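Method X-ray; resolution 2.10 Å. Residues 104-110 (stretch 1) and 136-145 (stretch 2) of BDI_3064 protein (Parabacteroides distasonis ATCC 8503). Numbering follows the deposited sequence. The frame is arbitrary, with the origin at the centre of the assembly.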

# COMPACT_ATOMS: atom_id res chain seq x y z
N ASN A 104 26.44 4.52 -23.58
CA ASN A 104 27.24 4.66 -22.40
C ASN A 104 26.30 4.65 -21.20
O ASN A 104 25.14 5.06 -21.29
CB ASN A 104 28.07 5.94 -22.41
CG ASN A 104 29.11 5.97 -23.53
OD1 ASN A 104 29.51 4.93 -24.06
ND2 ASN A 104 29.55 7.16 -23.89
N ILE A 105 26.82 4.18 -20.08
CA ILE A 105 26.01 3.90 -18.92
C ILE A 105 26.75 4.38 -17.69
O ILE A 105 27.95 4.21 -17.58
CB ILE A 105 25.63 2.41 -18.82
CG1 ILE A 105 24.86 2.14 -17.53
CG2 ILE A 105 26.85 1.50 -18.89
CD1 ILE A 105 24.10 0.82 -17.59
N ALA A 106 25.98 4.95 -16.78
CA ALA A 106 26.45 5.58 -15.58
C ALA A 106 25.38 5.42 -14.52
O ALA A 106 24.29 4.86 -14.78
CB ALA A 106 26.73 7.05 -15.81
N ILE A 107 25.69 5.86 -13.32
CA ILE A 107 24.70 5.86 -12.25
C ILE A 107 24.57 7.30 -11.83
O ILE A 107 25.57 7.99 -11.65
CB ILE A 107 25.10 4.90 -11.12
CG1 ILE A 107 24.91 3.46 -11.63
CG2 ILE A 107 24.24 5.14 -9.88
CD1 ILE A 107 25.45 2.36 -10.75
N ARG A 108 23.32 7.77 -11.77
CA ARG A 108 23.05 9.09 -11.30
C ARG A 108 22.82 9.01 -9.81
O ARG A 108 22.03 8.18 -9.35
CB ARG A 108 21.81 9.70 -11.96
CG ARG A 108 21.62 11.16 -11.54
CD ARG A 108 20.44 11.88 -12.18
NE ARG A 108 19.17 11.18 -11.99
CZ ARG A 108 18.48 11.08 -10.85
NH1 ARG A 108 18.92 11.59 -9.70
NH2 ARG A 108 17.34 10.41 -10.86
N TYR A 109 23.51 9.89 -9.07
CA TYR A 109 23.36 9.99 -7.63
C TYR A 109 22.11 10.76 -7.30
O TYR A 109 21.56 11.47 -8.17
CB TYR A 109 24.57 10.67 -6.97
CG TYR A 109 25.85 9.86 -7.05
CD1 TYR A 109 26.02 8.71 -6.27
CD2 TYR A 109 26.90 10.23 -7.90
CE1 TYR A 109 27.19 7.96 -6.33
CE2 TYR A 109 28.06 9.50 -7.96
CZ TYR A 109 28.20 8.37 -7.17
OH TYR A 109 29.34 7.65 -7.24
N ALA A 110 21.65 10.64 -6.06
CA ALA A 110 20.49 11.39 -5.57
C ALA A 110 20.65 12.92 -5.71
O ALA A 110 19.66 13.63 -5.90
CB ALA A 110 20.18 11.02 -4.13
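Stretch 2, residues 136-145: SIPLEDFGLN

Stretch 1 is an extended strand from Asn104 to Tyr109, and Ala110 leaves it with helix-like angles (phi/psi -57/-30). Stretch 2 enters as the end of another strand, Ser136 to Pro138, and then turns compactly: Leu139 to Phe142 all have negative phi and psi, Gly143 flips to 78/30, and Leu144 is extended again at -91/125. Short backbone hydrogen bonds hold the turn, Asp141 N to Pro138 O at 2.9 Å and Gly143 N to Glu140 O at 2.7 Å, and Leu144 N closes back on Leu139 O at 3.3 Å. The positive phi of Gly143 is one that glycine accepts readily.

No hydrogen bond joins the two stretches; the contact is apolar side-chain packing, with one ring set also against the strand backbone. The closest CA atoms, those of Ala106 and Phe142, are still 6.8 Å apart. The two stretches run in roughly the same overall direction, with Ile137 near the start of the strand and Leu144 near its end, while Phe142 reaches back to Ile105 and Ala106.

The strand's alternation sets the first rule. Ile105 and Ile107 point toward stretch 2, while Ala106 between them points away and offers backbone instead. Phe142 (chi1 -64°, m) exploits this arrangement. Its CE1 lies 3.3 Å from Ile105 O, which approaches the ring edge near its plane, and 3.6 Å from Ala106 CA. Over one face of the same ring sits Ile107 CD1, 4.1 Å from the centroid and 25° off the normal, a CH-pi contact.

That methyl is the hub of the contact. With chi1 m and chi2 t, Ile107 carries CD1 to 3.7 Å from Phe142 CD2, 3.8 Å from Leu144 CD1 and 3.9 Å from Leu139 CD2, so three residues of the turn converge on one atom. The CA-to-CB bond of Leu139 points sideways to stretch 1, but the end of the side chain comes nearer to join them.

Toward the start of the strand, Ile105 CD1 meets Ile137 CD1 at 3.9 Å, and Ile105 CG1 lies 4.2 Å from Phe142 CZ. At the other end, the Tyr109 side chain leaves sideways and swings its tip over: Tyr109 OH is 3.2 Å from Leu144 CD2, and Tyr109 CE1 is 3.8 Å from that same methyl. The whole contact buries 339 Å², with Phe142 and Ile107 contributing the largest shares. The turn presents its apolar residues to the strand, while Glu140 remains exposed and out of reach.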

# COMPACT_ATOMS: atom_id res chain seq x y z
N SER A 136 26.70 -7.73 -16.48
CA SER A 136 27.10 -7.39 -15.11
C SER A 136 28.19 -6.35 -15.19
O SER A 136 29.23 -6.58 -15.80
CB SER A 136 27.65 -8.60 -14.36
OG SER A 136 26.65 -9.56 -14.16
N ILE A 137 27.95 -5.21 -14.59
CA ILE A 137 28.93 -4.16 -14.54
C ILE A 137 29.31 -4.11 -13.08
O ILE A 137 28.46 -3.80 -12.25
CB ILE A 137 28.37 -2.81 -15.00
CG1 ILE A 137 27.80 -2.93 -16.41
CG2 ILE A 137 29.45 -1.74 -14.92
CD1 ILE A 137 26.87 -1.81 -16.81
N PRO A 138 30.58 -4.45 -12.77
CA PRO A 138 31.03 -4.22 -11.42
C PRO A 138 30.81 -2.77 -11.05
O PRO A 138 31.16 -1.87 -11.82
CB PRO A 138 32.53 -4.57 -11.49
CG PRO A 138 32.62 -5.62 -12.53
CD PRO A 138 31.60 -5.19 -13.56
N LEU A 139 30.25 -2.54 -9.87
CA LEU A 139 30.04 -1.20 -9.37
C LEU A 139 31.36 -0.46 -9.23
O LEU A 139 31.45 0.74 -9.44
CB LEU A 139 29.25 -1.24 -8.06
CG LEU A 139 27.80 -1.70 -8.23
CD1 LEU A 139 27.10 -1.74 -6.89
CD2 LEU A 139 27.01 -0.80 -9.18
N GLU A 140 32.38 -1.21 -8.82
CA GLU A 140 33.80 -0.83 -8.94
C GLU A 140 34.12 0.00 -10.20
O GLU A 140 34.69 1.10 -10.11
CB GLU A 140 34.61 -2.12 -8.94
CG GLU A 140 36.02 -2.05 -8.43
CD GLU A 140 36.71 -3.39 -8.52
OE1 GLU A 140 36.03 -4.40 -8.81
OE2 GLU A 140 37.94 -3.44 -8.31
N ASP A 141 33.69 -0.49 -11.37
CA ASP A 141 33.96 0.18 -12.68
C ASP A 141 33.33 1.58 -12.78
O ASP A 141 33.87 2.45 -13.48
CB ASP A 141 33.50 -0.68 -13.86
CG ASP A 141 34.22 -2.05 -13.92
OD1 ASP A 141 34.99 -2.39 -13.00
OD2 ASP A 141 34.01 -2.81 -14.90
N PHE A 142 32.21 1.82 -12.07
CA PHE A 142 31.64 3.18 -11.93
C PHE A 142 32.40 4.05 -10.94
O PHE A 142 32.11 5.25 -10.81
CB PHE A 142 30.15 3.14 -11.52
CG PHE A 142 29.25 2.51 -12.56
CD1 PHE A 142 28.98 3.16 -13.75
CD2 PHE A 142 28.66 1.27 -12.32
CE1 PHE A 142 28.14 2.58 -14.70
CE2 PHE A 142 27.83 0.69 -13.27
CZ PHE A 142 27.57 1.34 -14.46
N GLY A 143 33.38 3.46 -10.25
CA GLY A 143 34.17 4.17 -9.27
C GLY A 143 33.36 4.31 -8.00
O GLY A 143 33.52 5.28 -7.27
N LEU A 144 32.48 3.33 -7.75
CA LEU A 144 31.68 3.28 -6.53
C LEU A 144 32.43 2.50 -5.47
O LEU A 144 32.80 1.33 -5.67
CB LEU A 144 30.32 2.62 -6.77
CG LEU A 144 29.32 3.44 -7.60
CD1 LEU A 144 28.23 2.55 -8.15
CD2 LEU A 144 28.75 4.57 -6.77
N ASN A 145 32.60 3.15 -4.32
CA ASN A 145 33.13 2.52 -3.12
C ASN A 145 32.05 1.56 -2.59
O ASN A 145 30.98 1.42 -3.21
CB ASN A 145 33.51 3.60 -2.07
CG ASN A 145 34.43 4.69 -2.64
OD1 ASN A 145 35.26 4.43 -3.51
ND2 ASN A 145 34.27 5.92 -2.16